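Local structure of mannan endo-1,4-beta-mannosidase (Bacillus subtilis, 3CBW) at residues 111-116 and 153-158; 136-141 and 200-205; 190-195 and 233-238; 206-211 and 220-225. The protein catalyses the random endo-hydrolysis of beta-1,4-mannosidic linkages in mannan, galactomannan and glucomannan, and so takes part in glucomannan degradation. The protein carries 3 engineered substitutions. All blocks are in the same frame, centred on the assembly; numbering follows the deposited sequence. Where two conformers were deposited one is given.

Contact 1 of 4, residues 111-116 and 153-158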
loop_
_atom_site.group_PDB
_atom_site.type_symbol
_atom_site.label_atom_id
_atom_site.label_comp_id
_atom_site.label_asym_id
_atom_site.label_seq_id
_atom_site.Cartn_x
_atom_site.Cartn_y
_atom_site.Cartn_z
ATOM N N ILE A 111 -3.484 -1.310 -4.356
ATOM C CA ILE A 111 -2.865 -2.564 -4.798
ATOM C C ILE A 111 -1.458 -2.722 -4.233
ATOM O O ILE A 111 -0.636 -1.803 -4.326
ATOM C CB ILE A 111 -2.838 -2.649 -6.354
ATOM C CG1 ILE A 111 -4.279 -2.703 -6.879
ATOM C CG2 ILE A 111 -2.029 -3.857 -6.834
ATOM C CD1 ILE A 111 -4.435 -2.539 -8.387
ATOM N N SER A 112 -1.214 -3.889 -3.636
ATOM C CA SER A 112 0.128 -4.323 -3.234
ATOM C C SER A 112 0.505 -5.576 -4.008
ATOM O O SER A 112 -0.311 -6.121 -4.743
ATOM C CB SER A 112 0.196 -4.595 -1.726
ATOM O OG SER A 112 -0.701 -5.628 -1.337
ATOM N N LEU A 113 1.753 -6.010 -3.845
ATOM C CA LEU A 113 2.283 -7.136 -4.615
ATOM C C LEU A 113 3.185 -8.034 -3.785
ATOM O O LEU A 113 4.320 -7.663 -3.469
ATOM C CB LEU A 113 3.111 -6.631 -5.796
ATOM C CG LEU A 113 2.434 -5.687 -6.797
ATOM C CD1 LEU A 113 3.441 -4.967 -7.672
ATOM C CD2 LEU A 113 1.432 -6.446 -7.650
ATOM N N HIS A 114 2.713 -9.236 -3.473
ATOM C CA HIS A 114 3.591 -10.252 -2.865
ATOM C C HIS A 114 4.344 -10.999 -3.964
ATOM O O HIS A 114 4.102 -12.182 -4.217
ATOM C CB HIS A 114 2.802 -11.188 -1.963
ATOM C CG HIS A 114 2.480 -10.579 -0.633
ATOM N ND1 HIS A 114 1.697 -9.451 -0.499
ATOM C CD2 HIS A 114 2.860 -10.926 0.621
ATOM C CE1 HIS A 114 1.598 -9.138 0.783
ATOM N NE2 HIS A 114 2.289 -10.021 1.484
ATOM N N LEU A 115 5.274 -10.302 -4.617
ATOM C CA LEU A 115 5.923 -10.797 -5.824
ATOM C C LEU A 115 6.684 -12.081 -5.602
ATOM O O LEU A 115 7.458 -12.197 -4.646
ATOM C CB LEU A 115 6.913 -9.770 -6.361
ATOM C CG LEU A 115 6.380 -8.449 -6.910
ATOM C CD1 LEU A 115 7.573 -7.552 -7.264
ATOM C CD2 LEU A 115 5.500 -8.700 -8.131
ATOM N N ALA A 116 6.492 -13.027 -6.519
ATOM C CA ALA A 116 7.388 -14.174 -6.619
ATOM C C ALA A 116 8.808 -13.675 -6.861
ATOM O O ALA A 116 9.021 -12.538 -7.306
ATOM C CB ALA A 116 6.934 -15.103 -7.730
ATOM N N SER A 153 5.033 -6.871 -16.665
ATOM C CA SER A 153 4.192 -6.711 -17.838
ATOM C C SER A 153 2.763 -7.124 -17.546
ATOM O O SER A 153 1.825 -6.441 -17.943
ATOM C CB SER A 153 4.746 -7.523 -19.005
ATOM O OG SER A 153 3.996 -7.267 -20.169
ATOM N N LYS A 154 2.588 -8.242 -16.844
ATOM C CA LYS A 154 1.250 -8.715 -16.530
ATOM C C LYS A 154 0.556 -7.792 -15.521
ATOM O O LYS A 154 -0.636 -7.530 -15.631
ATOM C CB LYS A 154 1.299 -10.160 -16.026
ATOM C CG LYS A 154 -0.052 -10.832 -16.011
ATOM C CD LYS A 154 0.051 -12.302 -15.649
ATOM C CE LYS A 154 -1.330 -12.911 -15.589
ATOM N NZ LYS A 154 -1.269 -14.321 -15.087
ATOM N N ILE A 155 1.315 -7.306 -14.543
ATOM C CA ILE A 155 0.816 -6.325 -13.576
ATOM C C ILE A 155 0.338 -5.068 -14.306
ATOM O O ILE A 155 -0.774 -4.580 -14.063
ATOM C CB ILE A 155 1.900 -5.982 -12.516
ATOM C CG1 ILE A 155 2.133 -7.190 -11.601
ATOM C CG2 ILE A 155 1.484 -4.754 -11.700
ATOM C CD1 ILE A 155 3.474 -7.162 -10.902
ATOM N N ALA A 156 1.163 -4.570 -15.224
ATOM C CA ALA A 156 0.816 -3.367 -15.975
ATOM C C ALA A 156 -0.431 -3.575 -16.822
ATOM O O ALA A 156 -1.258 -2.678 -16.918
ATOM C CB ALA A 156 1.972 -2.920 -16.842
ATOM N N ASP A 157 -0.587 -4.763 -17.413
ATOM C CA ASP A 157 -1.804 -5.063 -18.180
ATOM C C ASP A 157 -3.025 -4.922 -17.272
ATOM O O ASP A 157 -4.055 -4.382 -17.673
ATOM C CB ASP A 157 -1.767 -6.480 -18.759
ATOM C CG ASP A 157 -0.740 -6.661 -19.876
ATOM O OD1 ASP A 157 -0.154 -5.682 -20.380
ATOM O OD2 ASP A 157 -0.533 -7.838 -20.260
ATOM N N GLY A 158 -2.912 -5.410 -16.038
ATOM C CA GLY A 158 -4.003 -5.273 -15.077
ATOM C C GLY A 158 -4.246 -3.821 -14.713
ATOM O O GLY A 158 -5.382 -3.361 -14.695
#
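Leu113 and Ile155 join a strand of the TIM barrel, the (beta/alpha)8 fold of glycoside hydrolase family 26, to helix 143-163 on its outer surface. The pair reach toward each other tip to tip, and the two methyls of Leu113 share one target: CD1 and CD2 each lie 3.9 Å from Ile155 CD1. Leu115, two residues on, comes in across the isoleucine at about a right angle. On the helix, CG1 of Ile155 stands anti to the carbonyl carbon (chi1 -70°), which aims its terminal methyl at the two leucines, while Met211 of helix 194-214 and Tyr77 of the adjoining strand touch the same side chain. This apolar part is compact and buried, and no hydrogen bond crosses it. The flank of helix 143-163 turned from the strand is more open to solvent: Asp157 is exposed, and its OD1 forms a salt bridge with Arg215. On the barrel side of the strand the chemistry turns polar. Ser112 OG and His114 ND1 both hydrogen-bond to Asp76 OD2, a link that probably helps position the histidine, a substrate-binding residue by similarity. The closest approach between the two segments is that of Leu115 CD2 to Ile155 CD1, 3.8 Å.

Contact 2 of 4, residues 136-141 and 200-205. Engineered in segment 136-141: Lys136 (natural residue Asn), Ser141 (natural residue Ala).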
loop_
_atom_site.group_PDB
_atom_site.type_symbol
_atom_site.label_atom_id
_atom_site.label_comp_id
_atom_site.label_asym_id
_atom_site.label_seq_id
_atom_site.Cartn_x
_atom_site.Cartn_y
_atom_site.Cartn_z
ATOM N N LYS A 136 21.471 -9.293 -10.703
ATOM C CA LYS A 136 20.985 -9.941 -11.921
ATOM C C LYS A 136 19.528 -9.582 -12.207
ATOM O O LYS A 136 19.155 -9.351 -13.357
ATOM C CB LYS A 136 21.147 -11.454 -11.839
ATOM C CG LYS A 136 22.604 -11.900 -11.832
ATOM C CD LYS A 136 22.725 -13.412 -11.734
ATOM C CE LYS A 136 24.178 -13.869 -11.856
ATOM N NZ LYS A 136 24.260 -15.349 -11.819
ATOM N N ILE A 137 18.710 -9.530 -11.157
ATOM C CA ILE A 137 17.297 -9.169 -11.286
ATOM C C ILE A 137 17.127 -7.777 -11.902
ATOM O O ILE A 137 16.185 -7.537 -12.656
ATOM C CB ILE A 137 16.586 -9.261 -9.906
ATOM C CG1 ILE A 137 16.550 -10.726 -9.438
ATOM C CG2 ILE A 137 15.182 -8.608 -9.955
ATOM C CD1 ILE A 137 16.052 -10.942 -7.999
ATOM N N LEU A 138 18.050 -6.872 -11.593
ATOM C CA LEU A 138 18.005 -5.492 -12.081
ATOM C C LEU A 138 18.389 -5.361 -13.542
ATOM O O LEU A 138 18.097 -4.344 -14.176
ATOM C CB LEU A 138 18.912 -4.605 -11.231
ATOM C CG LEU A 138 18.402 -4.394 -9.808
ATOM C CD1 LEU A 138 19.474 -3.760 -8.962
ATOM C CD2 LEU A 138 17.165 -3.515 -9.830
ATOM N N ASP A 139 19.034 -6.395 -14.067
ATOM C CA ASP A 139 19.601 -6.393 -15.405
ATOM C C ASP A 139 18.620 -7.095 -16.326
ATOM O O ASP A 139 18.472 -8.312 -16.269
ATOM C CB ASP A 139 20.958 -7.108 -15.359
ATOM C CG ASP A 139 21.634 -7.225 -16.718
ATOM O OD1 ASP A 139 21.013 -6.916 -17.759
ATOM O OD2 ASP A 139 22.803 -7.662 -16.719
ATOM N N SER A 140 17.952 -6.314 -17.175
ATOM C CA SER A 140 16.903 -6.828 -18.061
ATOM C C SER A 140 17.385 -7.902 -19.044
ATOM O O SER A 140 16.573 -8.612 -19.638
ATOM C CB SER A 140 16.227 -5.679 -18.819
ATOM O OG SER A 140 15.441 -4.890 -17.936
ATOM N N SER A 141 18.701 -8.027 -19.193
ATOM C CA SER A 141 19.295 -9.001 -20.110
ATOM C C SER A 141 19.519 -10.401 -19.512
ATOM O O SER A 141 19.888 -11.322 -20.235
ATOM C CB SER A 141 20.606 -8.454 -20.694
ATOM O OG SER A 141 21.664 -8.520 -19.750
ATOM N N TYR A 200 17.955 -1.879 -3.615
ATOM C CA TYR A 200 16.531 -1.694 -3.417
ATOM C C TYR A 200 16.045 -0.434 -4.139
ATOM O O TYR A 200 15.015 -0.454 -4.836
ATOM C CB TYR A 200 16.161 -1.599 -1.933
ATOM C CG TYR A 200 14.694 -1.251 -1.802
ATOM C CD1 TYR A 200 13.730 -2.253 -1.836
ATOM C CD2 TYR A 200 14.267 0.080 -1.730
ATOM C CE1 TYR A 200 12.370 -1.949 -1.777
ATOM C CE2 TYR A 200 12.921 0.386 -1.672
ATOM C CZ TYR A 200 11.978 -0.630 -1.698
ATOM O OH TYR A 200 10.647 -0.299 -1.626
ATOM N N LYS A 201 16.757 0.672 -3.944
ATOM C CA LYS A 201 16.364 1.919 -4.586
ATOM C C LYS A 201 16.334 1.751 -6.096
ATOM O O LYS A 201 15.414 2.242 -6.752
ATOM C CB LYS A 201 17.268 3.076 -4.175
ATOM C CG LYS A 201 17.143 3.466 -2.720
ATOM C CD LYS A 201 18.135 4.554 -2.410
ATOM C CE LYS A 201 18.325 4.734 -0.938
ATOM N NZ LYS A 201 19.550 5.535 -0.698
ATOM N N GLN A 202 17.322 1.048 -6.645
ATOM C CA GLN A 202 17.354 0.758 -8.075
ATOM C C GLN A 202 16.145 -0.055 -8.513
ATOM O O GLN A 202 15.558 0.218 -9.559
ATOM C CB GLN A 202 18.647 0.040 -8.428
ATOM C CG GLN A 202 19.868 0.923 -8.287
ATOM C CD GLN A 202 21.160 0.159 -8.492
ATOM O OE1 GLN A 202 21.344 -0.490 -9.514
ATOM N NE2 GLN A 202 22.055 0.223 -7.511
ATOM N N LEU A 203 15.753 -1.038 -7.708
ATOM C CA LEU A 203 14.606 -1.873 -8.040
ATOM C C LEU A 203 13.295 -1.085 -8.003
ATOM O O LEU A 203 12.448 -1.229 -8.890
ATOM C CB LEU A 203 14.548 -3.081 -7.100
ATOM C CG LEU A 203 13.412 -4.080 -7.353
ATOM C CD1 LEU A 203 13.519 -4.743 -8.732
ATOM C CD2 LEU A 203 13.398 -5.136 -6.260
ATOM N N TYR A 204 13.132 -0.248 -6.985
ATOM C CA TYR A 204 11.944 0.573 -6.895
ATOM C C TYR A 204 11.866 1.488 -8.123
ATOM O O TYR A 204 10.810 1.597 -8.760
ATOM C CB TYR A 204 11.966 1.374 -5.600
ATOM C CG TYR A 204 10.704 2.155 -5.357
ATOM C CD1 TYR A 204 9.810 1.791 -4.352
ATOM C CD2 TYR A 204 10.421 3.285 -6.122
ATOM C CE1 TYR A 204 8.649 2.549 -4.133
ATOM C CE2 TYR A 204 9.293 4.014 -5.928
ATOM C CZ TYR A 204 8.409 3.651 -4.952
ATOM O OH TYR A 204 7.316 4.455 -4.777
ATOM N N LYS A 205 12.978 2.134 -8.468
ATOM C CA LYS A 205 12.997 3.025 -9.627
ATOM C C LYS A 205 12.755 2.272 -10.930
ATOM O O LYS A 205 12.115 2.800 -11.830
ATOM C CB LYS A 205 14.301 3.798 -9.686
ATOM C CG LYS A 205 14.478 4.776 -8.555
ATOM C CD LYS A 205 15.797 5.473 -8.738
ATOM C CE LYS A 205 16.270 6.160 -7.503
ATOM N NZ LYS A 205 17.659 6.635 -7.750
#
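Asp139 OD1, next to the Leu138 that meets Gln202 and Leu203, is gripped by two donors. Ser141 OG lies 2.6 Å from Asp139 OD1 and approaches on the syn side but tilted out of the carboxylate plane, while Ser141 N, 2.9 Å from Asp139 OD1, comes from above that plane, on the same face. The backbone bond makes an Asx turn; the hydroxyl belongs to an engineered serine.

Leu138 carries the contact with helix 194-214. Its CD2 presses against the backbone, 3.5 Å from Leu203 CA, while the other branch crosses Gln202 at about a right angle, with Leu138 CD1 3.8 Å from Gln202 OE1. Leu203 holds CG anti to its backbone N (chi1 -178°), which brings its CD1 to 4.0 Å from Leu138 CD2, with Ile137 a looser neighbour. An alanine in place of Leu138 would remove both methyl branches and would probably open a gap over Leu203 CA and beside Gln202. Gln202 NE2 bonds to Ser198 OG, and Lys206 NZ is held by Leu138 O and Ser140 OG. Helix 131-138, in the connection after strand 108-114, thus docks on this barrel helix by apolar packing, while Lys206, one residue past 200-205, supplies a polar link.

Contact 3 of 4, residues 190-195 and 233-238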
loop_
_atom_site.group_PDB
_atom_site.type_symbol
_atom_site.label_atom_id
_atom_site.label_comp_id
_atom_site.label_asym_id
_atom_site.label_seq_id
_atom_site.Cartn_x
_atom_site.Cartn_y
_atom_site.Cartn_z
ATOM N N ASN A 190 17.641 -6.338 11.069
ATOM C CA ASN A 190 18.214 -5.017 11.404
ATOM C C ASN A 190 19.689 -4.858 11.039
ATOM O O ASN A 190 20.416 -4.096 11.667
ATOM C CB ASN A 190 17.979 -4.663 12.880
ATOM C CG ASN A 190 16.553 -4.229 13.148
ATOM O OD1 ASN A 190 15.852 -3.759 12.243
ATOM N ND2 ASN A 190 16.124 -4.343 14.400
ATOM N N GLN A 191 20.118 -5.565 10.007
ATOM C CA GLN A 191 21.503 -5.531 9.576
ATOM C C GLN A 191 21.625 -4.589 8.392
ATOM O O GLN A 191 21.130 -4.880 7.299
ATOM C CB GLN A 191 21.968 -6.942 9.214
ATOM C CG GLN A 191 23.415 -7.039 8.728
ATOM C CD GLN A 191 23.679 -8.308 7.937
ATOM O OE1 GLN A 191 23.297 -8.424 6.770
ATOM N NE2 GLN A 191 24.348 -9.266 8.568
ATOM N N LYS A 192 22.275 -3.454 8.611
ATOM C CA LYS A 192 22.483 -2.497 7.536
ATOM C C LYS A 192 23.413 -3.124 6.507
ATOM O O LYS A 192 24.422 -3.733 6.859
ATOM C CB LYS A 192 23.054 -1.180 8.064
ATOM C CG LYS A 192 22.883 -0.016 7.092
ATOM C CD LYS A 192 23.386 1.289 7.678
ATOM C CE LYS A 192 23.061 2.440 6.739
ATOM N NZ LYS A 192 23.422 3.760 7.324
ATOM N N ASP A 193 23.026 -3.029 5.244
ATOM C CA ASP A 193 23.805 -3.525 4.120
ATOM C C ASP A 193 23.674 -2.404 3.105
ATOM O O ASP A 193 22.616 -2.220 2.501
ATOM C CB ASP A 193 23.193 -4.854 3.641
ATOM C CG ASP A 193 23.873 -5.442 2.394
ATOM O OD1 ASP A 193 24.550 -4.716 1.650
ATOM O OD2 ASP A 193 23.673 -6.649 2.138
ATOM N N ASN A 194 24.738 -1.625 2.952
ATOM C CA ASN A 194 24.705 -0.439 2.113
ATOM C C ASN A 194 24.429 -0.784 0.660
ATOM O O ASN A 194 23.689 -0.076 -0.021
ATOM C CB ASN A 194 26.027 0.318 2.227
ATOM C CG ASN A 194 26.173 1.020 3.550
ATOM O OD1 ASN A 194 25.215 1.599 4.062
ATOM N ND2 ASN A 194 27.373 0.973 4.122
ATOM N N GLU A 195 25.006 -1.886 0.196
ATOM C CA GLU A 195 24.761 -2.328 -1.166
ATOM C C GLU A 195 23.305 -2.745 -1.364
ATOM O O GLU A 195 22.701 -2.396 -2.377
ATOM C CB GLU A 195 25.727 -3.451 -1.570
ATOM C CG GLU A 195 25.507 -3.983 -3.002
ATOM C CD GLU A 195 25.730 -2.945 -4.104
ATOM O OE1 GLU A 195 26.305 -1.865 -3.840
ATOM O OE2 GLU A 195 25.328 -3.222 -5.260
ATOM N N LYS A 233 14.097 3.089 8.405
ATOM C CA LYS A 233 12.852 3.444 7.733
ATOM C C LYS A 233 13.051 4.390 6.571
ATOM O O LYS A 233 12.302 4.318 5.608
ATOM C CB LYS A 233 11.861 4.095 8.691
ATOM C CG LYS A 233 10.948 3.161 9.422
ATOM C CD LYS A 233 11.444 2.963 10.806
ATOM C CE LYS A 233 10.503 2.131 11.645
ATOM N NZ LYS A 233 11.229 1.676 12.841
ATOM N N THR A 234 14.024 5.294 6.663
ATOM C CA THR A 234 14.255 6.265 5.593
ATOM C C THR A 234 15.420 5.939 4.679
ATOM O O THR A 234 15.530 6.544 3.621
ATOM C CB THR A 234 14.444 7.696 6.127
ATOM O OG1 THR A 234 15.635 7.764 6.917
ATOM C CG2 THR A 234 13.238 8.136 6.944
ATOM N N ASP A 235 16.282 4.993 5.058
ATOM C CA ASP A 235 17.466 4.706 4.257
ATOM C C ASP A 235 17.099 4.166 2.880
ATOM O O ASP A 235 17.821 4.390 1.918
ATOM C CB ASP A 235 18.411 3.739 4.984
ATOM C CG ASP A 235 19.101 4.373 6.186
ATOM O OD1 ASP A 235 19.105 5.613 6.315
ATOM O OD2 ASP A 235 19.650 3.613 7.007
ATOM N N PHE A 236 15.964 3.483 2.788
ATOM C CA PHE A 236 15.526 2.880 1.540
ATOM C C PHE A 236 14.735 3.822 0.635
ATOM O O PHE A 236 14.325 3.431 -0.443
ATOM C CB PHE A 236 14.683 1.650 1.851
ATOM C CG PHE A 236 15.466 0.496 2.409
ATOM C CD1 PHE A 236 16.072 -0.411 1.553
ATOM C CD2 PHE A 236 15.556 0.300 3.777
ATOM C CE1 PHE A 236 16.780 -1.486 2.053
ATOM C CE2 PHE A 236 16.258 -0.764 4.277
ATOM C CZ PHE A 236 16.870 -1.659 3.413
ATOM N N TYR A 237 14.534 5.055 1.070
ATOM C CA TYR A 237 13.684 5.981 0.323
ATOM C C TYR A 237 14.317 6.278 -1.026
ATOM O O TYR A 237 15.441 6.749 -1.083
ATOM C CB TYR A 237 13.568 7.263 1.116
ATOM C CG TYR A 237 12.668 8.325 0.558
ATOM C CD1 TYR A 237 11.304 8.101 0.377
ATOM C CD2 TYR A 237 13.172 9.594 0.284
ATOM C CE1 TYR A 237 10.468 9.108 -0.092
ATOM C CE2 TYR A 237 12.352 10.603 -0.175
ATOM C CZ TYR A 237 11.004 10.354 -0.355
ATOM O OH TYR A 237 10.196 11.367 -0.787
ATOM N N PRO A 238 13.615 5.970 -2.133
ATOM C CA PRO A 238 14.255 6.139 -3.430
ATOM C C PRO A 238 14.364 7.587 -3.900
ATOM O O PRO A 238 15.134 7.864 -4.822
ATOM C CB PRO A 238 13.364 5.326 -4.362
ATOM C CG PRO A 238 12.030 5.382 -3.741
ATOM C CD PRO A 238 12.274 5.373 -2.249
#
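Lys192 and Asp235 meet through opposite charges at the protein surface. Their side chains cross at about a right angle, and the ion pair is long, with Lys192 NZ 3.8 Å from Asp235 OD2. The methylene is slightly nearer than the ammonium group: Lys192 CE lies 3.6 Å from Asp235 OD2. The lysine reaches that far because CG is anti to the backbone N (chi1 -162°) and the chain beyond it is fully extended. Asp235 has a second conformer, so this weak attraction is doubtful as a fixed link.

Packing against Ile197, on the first turns of helix 194-214, accompanies the ion pair: Lys192, Asp235 and Phe236 all touch it, and the Phe236 ring also makes an edge-to-face pair with Tyr200.

Hydrogen bonds shape each segment separately. Tyr237 N donates to Thr234 O over 3.1 Å, closing a type I beta turn with Asp235 and Phe236 at its centre. Asp193 occupies the N-cap of helix 194-214, its OD1 accepting from Arg196 N.

Capped helix start and turn both belong to the connecting regions of a TIM barrel. Part of this helix, 206-211, runs antiparallel to strand 220-224, so the N terminus lies toward the loop that follows this strand, at the C-terminal end of the barrel strands.

Contact 4 of 4, residues 206-211 and 220-225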
loop_
_atom_site.group_PDB
_atom_site.type_symbol
_atom_site.label_atom_id
_atom_site.label_comp_id
_atom_site.label_asym_id
_atom_site.label_seq_id
_atom_site.Cartn_x
_atom_site.Cartn_y
_atom_site.Cartn_z
ATOM N N LYS A 206 13.243 1.039 -11.024
ATOM C CA LYS A 206 13.001 0.208 -12.204
ATOM C C LYS A 206 11.503 -0.054 -12.372
ATOM O O LYS A 206 10.953 0.034 -13.476
ATOM C CB LYS A 206 13.764 -1.100 -12.057
ATOM C CG LYS A 206 13.596 -2.089 -13.185
ATOM C CD LYS A 206 14.555 -3.255 -12.972
ATOM C CE LYS A 206 14.490 -4.249 -14.083
ATOM N NZ LYS A 206 15.308 -3.839 -15.261
ATOM N N ILE A 207 10.827 -0.357 -11.271
ATOM C CA ILE A 207 9.387 -0.557 -11.341
ATOM C C ILE A 207 8.672 0.766 -11.655
ATOM O O ILE A 207 7.741 0.792 -12.464
ATOM C CB ILE A 207 8.836 -1.226 -10.070
ATOM C CG1 ILE A 207 9.421 -2.641 -9.940
ATOM C CG2 ILE A 207 7.300 -1.222 -10.080
ATOM C CD1 ILE A 207 8.917 -3.424 -8.746
ATOM N N TYR A 208 9.098 1.856 -11.018
ATOM C CA TYR A 208 8.515 3.169 -11.310
ATOM C C TYR A 208 8.625 3.476 -12.813
ATOM O O TYR A 208 7.646 3.886 -13.443
ATOM C CB TYR A 208 9.167 4.279 -10.467
ATOM C CG TYR A 208 8.592 5.635 -10.809
ATOM C CD1 TYR A 208 7.480 6.141 -10.135
ATOM C CD2 TYR A 208 9.129 6.398 -11.858
ATOM C CE1 TYR A 208 6.933 7.379 -10.472
ATOM C CE2 TYR A 208 8.574 7.628 -12.214
ATOM C CZ TYR A 208 7.485 8.114 -11.504
ATOM O OH TYR A 208 6.922 9.332 -11.840
ATOM N N HIS A 209 9.810 3.275 -13.387
ATOM C CA HIS A 209 10.015 3.582 -14.803
ATOM C C HIS A 209 9.277 2.630 -15.715
ATOM O O HIS A 209 8.758 3.060 -16.749
ATOM C CB HIS A 209 11.503 3.632 -15.135
ATOM C CG HIS A 209 12.187 4.796 -14.512
ATOM N ND1 HIS A 209 13.377 4.692 -13.824
ATOM C CD2 HIS A 209 11.821 6.096 -14.446
ATOM C CE1 HIS A 209 13.720 5.885 -13.371
ATOM N NE2 HIS A 209 12.795 6.755 -13.735
ATOM N N TYR A 210 9.186 1.360 -15.342
ATOM C CA TYR A 210 8.434 0.419 -16.150
ATOM C C TYR A 210 6.968 0.846 -16.201
ATOM O O TYR A 210 6.358 0.910 -17.272
ATOM C CB TYR A 210 8.552 -0.993 -15.576
ATOM C CG TYR A 210 8.036 -2.059 -16.507
ATOM C CD1 TYR A 210 8.916 -2.755 -17.332
ATOM C CD2 TYR A 210 6.676 -2.377 -16.574
ATOM C CE1 TYR A 210 8.473 -3.736 -18.200
ATOM C CE2 TYR A 210 6.210 -3.370 -17.451
ATOM C CZ TYR A 210 7.128 -4.042 -18.264
ATOM O OH TYR A 210 6.733 -5.030 -19.141
ATOM N N MET A 211 6.381 1.120 -15.037
ATOM C CA MET A 211 4.957 1.446 -14.993
ATOM C C MET A 211 4.659 2.804 -15.615
ATOM O O MET A 211 3.699 2.949 -16.360
ATOM C CB MET A 211 4.443 1.404 -13.551
ATOM C CG MET A 211 4.481 0.016 -12.899
ATOM S SD MET A 211 3.629 -1.375 -13.827
ATOM C CE MET A 211 4.473 -2.797 -13.000
ATOM N N LEU A 220 -1.562 6.174 -11.165
ATOM C CA LEU A 220 -0.935 5.592 -9.976
ATOM C C LEU A 220 -0.418 6.640 -9.010
ATOM O O LEU A 220 0.206 7.632 -9.402
ATOM C CB LEU A 220 0.232 4.675 -10.365
ATOM C CG LEU A 220 -0.075 3.558 -11.367
ATOM C CD1 LEU A 220 1.155 2.721 -11.655
ATOM C CD2 LEU A 220 -1.224 2.676 -10.857
ATOM N N ILE A 221 -0.708 6.393 -7.735
ATOM C CA ILE A 221 -0.187 7.171 -6.612
ATOM C C ILE A 221 0.759 6.224 -5.888
ATOM O O ILE A 221 0.357 5.153 -5.445
ATOM C CB ILE A 221 -1.345 7.635 -5.705
ATOM C CG1 ILE A 221 -2.227 8.647 -6.459
ATOM C CG2 ILE A 221 -0.814 8.231 -4.397
ATOM C CD1 ILE A 221 -3.487 9.059 -5.715
ATOM N N TRP A 222 2.027 6.607 -5.813
ATOM C CA TRP A 222 3.105 5.715 -5.402
ATOM C C TRP A 222 3.344 5.750 -3.900
ATOM O O TRP A 222 3.575 6.830 -3.328
ATOM C CB TRP A 222 4.381 6.089 -6.171
ATOM C CG TRP A 222 4.254 5.718 -7.611
ATOM C CD1 TRP A 222 3.589 6.413 -8.579
ATOM C CD2 TRP A 222 4.738 4.526 -8.224
ATOM N NE1 TRP A 222 3.654 5.732 -9.770
ATOM C CE2 TRP A 222 4.354 4.570 -9.581
ATOM C CE3 TRP A 222 5.496 3.439 -7.771
ATOM C CZ2 TRP A 222 4.691 3.564 -10.488
ATOM C CZ3 TRP A 222 5.830 2.437 -8.677
ATOM C CH2 TRP A 222 5.412 2.498 -10.012
ATOM N N VAL A 223 3.297 4.574 -3.267
ATOM C CA VAL A 223 3.354 4.477 -1.799
ATOM C C VAL A 223 4.610 3.720 -1.363
ATOM O O VAL A 223 4.848 2.601 -1.820
ATOM C CB VAL A 223 2.083 3.794 -1.240
ATOM C CG1 VAL A 223 2.073 3.769 0.287
ATOM C CG2 VAL A 223 0.812 4.478 -1.785
ATOM N N TYR A 224 5.389 4.327 -0.462
ATOM C CA TYR A 224 6.626 3.750 0.099
ATOM C C TYR A 224 6.326 3.340 1.527
ATOM O O TYR A 224 5.991 4.204 2.346
ATOM C CB TYR A 224 7.705 4.834 0.061
ATOM C CG TYR A 224 8.954 4.557 0.872
ATOM C CD1 TYR A 224 9.936 3.677 0.398
ATOM C CD2 TYR A 224 9.174 5.198 2.094
ATOM C CE1 TYR A 224 11.085 3.420 1.127
ATOM C CE2 TYR A 224 10.334 4.931 2.834
ATOM C CZ TYR A 224 11.277 4.054 2.335
ATOM O OH TYR A 224 12.424 3.790 3.040
ATOM N N SER A 225 6.480 2.050 1.834
ATOM C CA SER A 225 5.957 1.503 3.090
ATOM C C SER A 225 6.924 0.569 3.827
ATOM O O SER A 225 6.774 -0.656 3.798
ATOM C CB SER A 225 4.600 0.818 2.861
ATOM O OG SER A 225 4.672 -0.196 1.871
#
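Helix 206-211 and strand 220-224 run almost exactly antiparallel, at 176°, with their axes 11.5 Å apart, and Tyr208 and Trp222 fill much of the distance. With CG anti to the backbone N (chi1 178°), the tyrosine turns an edge toward the indole face: Tyr208 CD1 stands 3.5 Å from Trp222 CE2, and the planes meet at 54°. The far end of the indole slides along the helix backbone, where Trp222 CH2 comes within 3.4 Å of Tyr208 CA. This layering of a helix on the next strand is the repeated alpha/beta packing of a TIM barrel, and Phe171 of the neighbouring strand adds a further edge-to-face partner to Trp222. Met211 approaches differently, placing CB in the indole plane at its edge, 3.8 Å from Trp222 CZ2. Replacing Trp222 by an alanine would probably open a large gap between helix and strand and leave the Tyr208 edge without its aromatic face. Two residues earlier on the strand, Leu220 CD1 packs 4.0 Å from Met211 CB.

Overall arrangement
From the N terminus, contact 1 closes first, returning helix 143-163 to strand 108-114. Helix 131-138 lies within that loop, but its partner comes only at residues 200-205, so contact 2 crosses contact 1. Contact 3 opens at residues 190-195, before contact 2 has closed, and crosses it in turn. Contact 4, a short-range link between helix 194-214 and the next strand, falls wholly within the span of contact 3. Helix 194-214 serves contacts 2, 3 and 4 along its length, and its Met211 packs on Ala156 of contact 1. Lys206 joins contacts 2 and 4; Tyr224 OH, bonded to Lys233 O, joins contacts 3 and 4.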